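Local structure of membrane-bound lytic murein transglycosylase (Agrobacterium tumefaciens, 2PNW) at residues Ile35-Arg40 against Leu57-Glu62; Asp23-Phe29 against Ala75-Phe79. The protein probably cleaves the glycan strands of peptidoglycan (murein) as a lytic transglycosylase of the MltA type. One frame throughout, in Å; residues are numbered along the deposited sequence.

In the fold
Both contacts belong to one small helical region near the N-terminus, where helices 28-39, 54-66 and 72-82 pack together. Helix 28-39 serves twice: its C-terminal turns meet helix 54-66 in interaction 1, while its N-terminal end and the chain just before it meet helix 72-82 in interaction 2. Interaction 1 is nested along the chain inside the loop that interaction 2 closes, and the two centres lie about 16 Å apart. The contacts touch where the ring of F78 packs on helix 54-66, with CZ of F78 3.6 Å from O of L60. Their centres lie about 21 and 22 Å from the centre of the chain, on the same side of it.

Interaction 1 (Ile35-Arg40 against Leu57-Glu62); sequences ILSHLR and LVSLLE
L36 and L61 meet at the closest point of the two backbones, CB of L36 resting 4.1 Å from CB of L61. L36 is the knob: with CG anti to its backbone N (chi1 -175°), it lies across L61, V58 and E62, crossing the last two at about a right angle, its methyls against O of L61, CG of E62 and CG1 of V58. CD1 of L61 fits against the start of L36 and CG2 of I35, 3.7 Å from the latter. A turn further on, L39 slides past V58 in the opposite direction, CD1 of L39 3.8 Å from CG2 of V58, and crosses L57 at about a right angle. CD2 of L57 faces the notch between I35 and L39, 4.2 Å from CG2 of I35 and from CD1 of L39. Over this apolar patch, NH2 of R40 makes a nearly straight salt bridge (163°) of 3.0 Å to OE2 of E62, which receives it on its anti lone pair; CD2 of L36 lies under one guanidinium face. NH2 also pairs with E65, so two carboxylates share the arginine. The short axes approach to 10.2 Å at a crossing angle of -128°: leucine-rich helix-helix packing within the small N-terminal group of helices, edged by a salt bridge.

Interaction 2 (Asp23-Phe29 against Ala75-Phe79); sequences DDPRKLF and ARQFF
D23 opens the contact through its backbone: its O accepts from NH1 of R76 at 2.8 Å, with the oxygen in the guanidinium plane and the donor tilted from the carbonyl plane. A bend at chi3 (-61°) brings the R76 guanidinium back to this carbonyl. OD1 of D23 forms a salt bridge with R285 and OD2 accepts a hydrogen bond from the backbone N of L319, while NH2 of R76 pairs with E73. D24 turns away from the helix and grips its own chain. Its OD1 accepts the backbone N of R26, forming an Asx turn, and a side-on salt bridge from NE and NH2 of R26 also holds the carboxylate, NE reaching OD1 from the face opposite to the backbone N. P25 sets its ring on the helix, CG 3.8 Å from CB of A75 and CD against CG of R76. That same A75 methyl receives CG of R26. L28 adds CD1 near CZ of F79, and L319 of strand 316-324 touches P25, L28 and F79. F29 completes the walk: its edge points at the face of F78 in an offset edge-to-face pair, centroids 5.2 Å apart and planes at 70°. CE1 of F29 lies 3.8 Å from CB of A75, the central methyl touched by P25, R26 and F29 at once, and close to CE2 of F79, completing a three-ring cluster. The chemistry thus divides: aromatic and aliphatic groups supply the apolar packing, while hydrogen bonding across the contact comes from one arginine, whose guanidinium probably polarises the D23 carbonyl.

Interaction 1 (Ile35-Arg40 against Leu57-Glu62)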
# COMPACT_ATOMS: atom_id res chain seq x y z
N ILE A 35 15.69 -0.03 5.08
CA ILE A 35 15.18 -1.34 5.56
C ILE A 35 16.17 -1.94 6.55
O ILE A 35 15.77 -2.44 7.61
CB ILE A 35 14.96 -2.32 4.40
CG1 ILE A 35 13.91 -1.75 3.43
CG2 ILE A 35 14.40 -3.66 4.94
CD1 ILE A 35 14.00 -2.47 2.05
N LEU A 36 17.46 -1.88 6.22
CA LEU A 36 18.48 -2.46 7.11
C LEU A 36 18.50 -1.74 8.47
O LEU A 36 18.53 -2.39 9.52
CB LEU A 36 19.86 -2.48 6.46
CG LEU A 36 21.01 -3.18 7.24
CD1 LEU A 36 20.67 -4.63 7.67
CD2 LEU A 36 22.28 -3.18 6.41
N SER A 37 18.49 -0.42 8.44
CA SER A 37 18.41 0.39 9.65
C SER A 37 17.18 0.01 10.47
O SER A 37 17.26 -0.13 11.70
CB SER A 37 18.40 1.89 9.29
OG SER A 37 18.37 2.70 10.46
N HIS A 38 16.03 -0.12 9.81
CA HIS A 38 14.82 -0.51 10.51
C HIS A 38 14.99 -1.90 11.16
O HIS A 38 14.64 -2.09 12.34
CB HIS A 38 13.61 -0.51 9.57
CG HIS A 38 12.37 -1.06 10.19
ND1 HIS A 38 11.67 -0.39 11.17
CD2 HIS A 38 11.72 -2.23 9.99
CE1 HIS A 38 10.64 -1.13 11.56
NE2 HIS A 38 10.65 -2.25 10.86
N LEU A 39 15.49 -2.87 10.40
CA LEU A 39 15.56 -4.25 10.93
C LEU A 39 16.59 -4.40 12.04
O LEU A 39 16.54 -5.36 12.83
CB LEU A 39 15.81 -5.25 9.82
CG LEU A 39 14.65 -5.39 8.82
CD1 LEU A 39 15.03 -6.35 7.74
CD2 LEU A 39 13.35 -5.88 9.53
N ARG A 40 17.53 -3.45 12.11
CA ARG A 40 18.52 -3.43 13.21
C ARG A 40 17.97 -2.78 14.48
O ARG A 40 18.65 -2.78 15.52
CB ARG A 40 19.77 -2.70 12.77
CG ARG A 40 20.62 -3.53 11.80
CD ARG A 40 21.77 -2.69 11.25
NE ARG A 40 22.74 -3.52 10.53
CZ ARG A 40 23.69 -3.05 9.73
NH1 ARG A 40 23.79 -1.73 9.49
NH2 ARG A 40 24.53 -3.89 9.13
N LEU A 57 16.85 -11.90 4.13
CA LEU A 57 16.88 -10.58 3.49
C LEU A 57 18.05 -9.73 4.00
O LEU A 57 18.73 -9.07 3.22
CB LEU A 57 15.57 -9.83 3.72
CG LEU A 57 15.51 -8.34 3.30
CD1 LEU A 57 15.63 -8.16 1.78
CD2 LEU A 57 14.26 -7.66 3.83
N VAL A 58 18.27 -9.74 5.31
CA VAL A 58 19.37 -8.97 5.91
C VAL A 58 20.72 -9.34 5.28
O VAL A 58 21.56 -8.49 5.07
CB VAL A 58 19.38 -9.11 7.46
CG1 VAL A 58 20.74 -8.69 8.06
CG2 VAL A 58 18.26 -8.26 8.05
N SER A 59 20.90 -10.60 4.92
CA SER A 59 22.17 -10.98 4.31
C SER A 59 22.40 -10.21 3.00
O SER A 59 23.52 -9.73 2.78
CB SER A 59 22.31 -12.50 4.13
OG SER A 59 21.42 -12.97 3.13
N LEU A 60 21.35 -10.03 2.19
CA LEU A 60 21.44 -9.20 0.96
C LEU A 60 21.65 -7.72 1.27
O LEU A 60 22.49 -7.06 0.65
CB LEU A 60 20.18 -9.38 0.09
CG LEU A 60 20.09 -8.63 -1.26
CD1 LEU A 60 21.19 -9.09 -2.23
CD2 LEU A 60 18.75 -8.87 -1.86
N LEU A 61 20.91 -7.21 2.26
CA LEU A 61 21.00 -5.81 2.64
C LEU A 61 22.40 -5.45 3.11
O LEU A 61 22.91 -4.36 2.82
CB LEU A 61 19.98 -5.47 3.73
CG LEU A 61 18.51 -5.73 3.37
CD1 LEU A 61 17.65 -5.36 4.58
CD2 LEU A 61 18.10 -4.95 2.13
N GLU A 62 23.03 -6.37 3.85
CA GLU A 62 24.38 -6.15 4.35
C GLU A 62 25.43 -6.15 3.25
O GLU A 62 26.40 -5.37 3.30
CB GLU A 62 24.70 -7.11 5.49
CG GLU A 62 23.90 -6.74 6.75
CD GLU A 62 24.33 -7.49 8.00
OE1 GLU A 62 24.54 -8.71 7.92
OE2 GLU A 62 24.46 -6.86 9.07

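Interaction 2 (Asp23-Phe29 against Ala75-Phe79)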
# COMPACT_ATOMS: atom_id res chain seq x y z
N ASP A 23 17.21 -1.11 -17.18
CA ASP A 23 16.72 -0.54 -15.92
C ASP A 23 17.86 0.07 -15.10
O ASP A 23 18.98 -0.44 -15.11
CB ASP A 23 15.99 -1.61 -15.10
CG ASP A 23 15.20 -1.01 -13.92
OD1 ASP A 23 14.61 0.09 -14.06
OD2 ASP A 23 15.16 -1.67 -12.85
N ASP A 24 17.57 1.18 -14.42
CA ASP A 24 18.52 1.82 -13.52
C ASP A 24 17.97 1.72 -12.09
O ASP A 24 17.20 2.58 -11.67
CB ASP A 24 18.71 3.31 -13.89
CG ASP A 24 19.59 4.06 -12.88
OD1 ASP A 24 20.14 3.43 -11.94
OD2 ASP A 24 19.74 5.30 -13.01
N PRO A 25 18.36 0.66 -11.34
CA PRO A 25 17.83 0.49 -9.96
C PRO A 25 18.61 1.21 -8.84
O PRO A 25 18.55 0.79 -7.65
CB PRO A 25 17.89 -1.04 -9.79
CG PRO A 25 19.17 -1.43 -10.53
CD PRO A 25 19.22 -0.48 -11.74
N ARG A 26 19.31 2.30 -9.17
CA ARG A 26 20.11 3.00 -8.15
C ARG A 26 19.32 3.52 -6.95
O ARG A 26 19.86 3.55 -5.86
CB ARG A 26 20.96 4.13 -8.77
CG ARG A 26 22.26 3.60 -9.35
CD ARG A 26 23.10 4.73 -9.99
NE ARG A 26 22.39 5.31 -11.12
CZ ARG A 26 22.83 6.35 -11.83
NH1 ARG A 26 24.01 6.90 -11.56
NH2 ARG A 26 22.10 6.83 -12.82
N LYS A 27 18.06 3.91 -7.15
CA LYS A 27 17.24 4.41 -6.02
C LYS A 27 16.91 3.32 -4.99
O LYS A 27 16.46 3.63 -3.88
CB LYS A 27 15.94 5.02 -6.51
CG LYS A 27 16.11 6.34 -7.23
CD LYS A 27 14.75 6.93 -7.59
CE LYS A 27 14.96 8.22 -8.41
NZ LYS A 27 13.67 8.92 -8.62
N LEU A 28 17.13 2.06 -5.35
CA LEU A 28 16.86 0.96 -4.41
C LEU A 28 17.91 0.87 -3.33
O LEU A 28 17.66 0.24 -2.32
CB LEU A 28 16.78 -0.38 -5.13
CG LEU A 28 15.74 -0.51 -6.24
CD1 LEU A 28 15.55 -1.99 -6.53
CD2 LEU A 28 14.39 0.14 -5.89
N PHE A 29 19.08 1.47 -3.54
CA PHE A 29 20.15 1.33 -2.56
C PHE A 29 19.91 2.14 -1.28
O PHE A 29 19.99 1.57 -0.16
CB PHE A 29 21.51 1.56 -3.24
CG PHE A 29 21.90 0.41 -4.12
CD1 PHE A 29 21.35 0.28 -5.39
CD2 PHE A 29 22.75 -0.58 -3.64
CE1 PHE A 29 21.67 -0.81 -6.20
CE2 PHE A 29 23.08 -1.68 -4.44
CZ PHE A 29 22.53 -1.79 -5.73
N ALA A 75 24.91 -1.02 -10.34
CA ALA A 75 23.67 -1.32 -9.59
C ALA A 75 23.04 -2.65 -10.02
O ALA A 75 22.71 -3.49 -9.18
CB ALA A 75 22.68 -0.19 -9.77
N ARG A 76 22.86 -2.85 -11.32
CA ARG A 76 22.35 -4.13 -11.83
C ARG A 76 23.29 -5.27 -11.45
O ARG A 76 22.82 -6.36 -11.08
CB ARG A 76 22.15 -4.10 -13.36
CG ARG A 76 21.05 -3.16 -13.83
CD ARG A 76 20.77 -3.34 -15.32
NE ARG A 76 21.96 -3.04 -16.11
CZ ARG A 76 22.24 -1.84 -16.63
NH1 ARG A 76 21.41 -0.81 -16.45
NH2 ARG A 76 23.36 -1.68 -17.33
N GLN A 77 24.60 -5.04 -11.54
CA GLN A 77 25.59 -6.08 -11.26
C GLN A 77 25.52 -6.54 -9.82
O GLN A 77 25.69 -7.72 -9.53
CB GLN A 77 27.02 -5.61 -11.58
CG GLN A 77 28.08 -6.71 -11.39
CD GLN A 77 27.91 -7.88 -12.36
OE1 GLN A 77 27.93 -7.69 -13.57
NE2 GLN A 77 27.75 -9.08 -11.83
N PHE A 78 25.25 -5.61 -8.91
CA PHE A 78 25.04 -5.99 -7.53
C PHE A 78 24.01 -7.13 -7.42
O PHE A 78 24.25 -8.14 -6.74
CB PHE A 78 24.55 -4.81 -6.69
CG PHE A 78 24.11 -5.22 -5.31
CD1 PHE A 78 25.06 -5.50 -4.33
CD2 PHE A 78 22.74 -5.36 -5.00
CE1 PHE A 78 24.66 -5.94 -3.05
CE2 PHE A 78 22.34 -5.79 -3.75
CZ PHE A 78 23.31 -6.08 -2.76
N PHE A 79 22.86 -6.95 -8.06
CA PHE A 79 21.78 -7.95 -7.98
C PHE A 79 22.14 -9.25 -8.69
O PHE A 79 21.83 -10.34 -8.18
CB PHE A 79 20.44 -7.37 -8.49
CG PHE A 79 19.89 -6.30 -7.59
CD1 PHE A 79 19.28 -6.64 -6.37
CD2 PHE A 79 20.03 -4.96 -7.91
CE1 PHE A 79 18.79 -5.65 -5.50
CE2 PHE A 79 19.56 -3.96 -7.04
CZ PHE A 79 18.95 -4.32 -5.84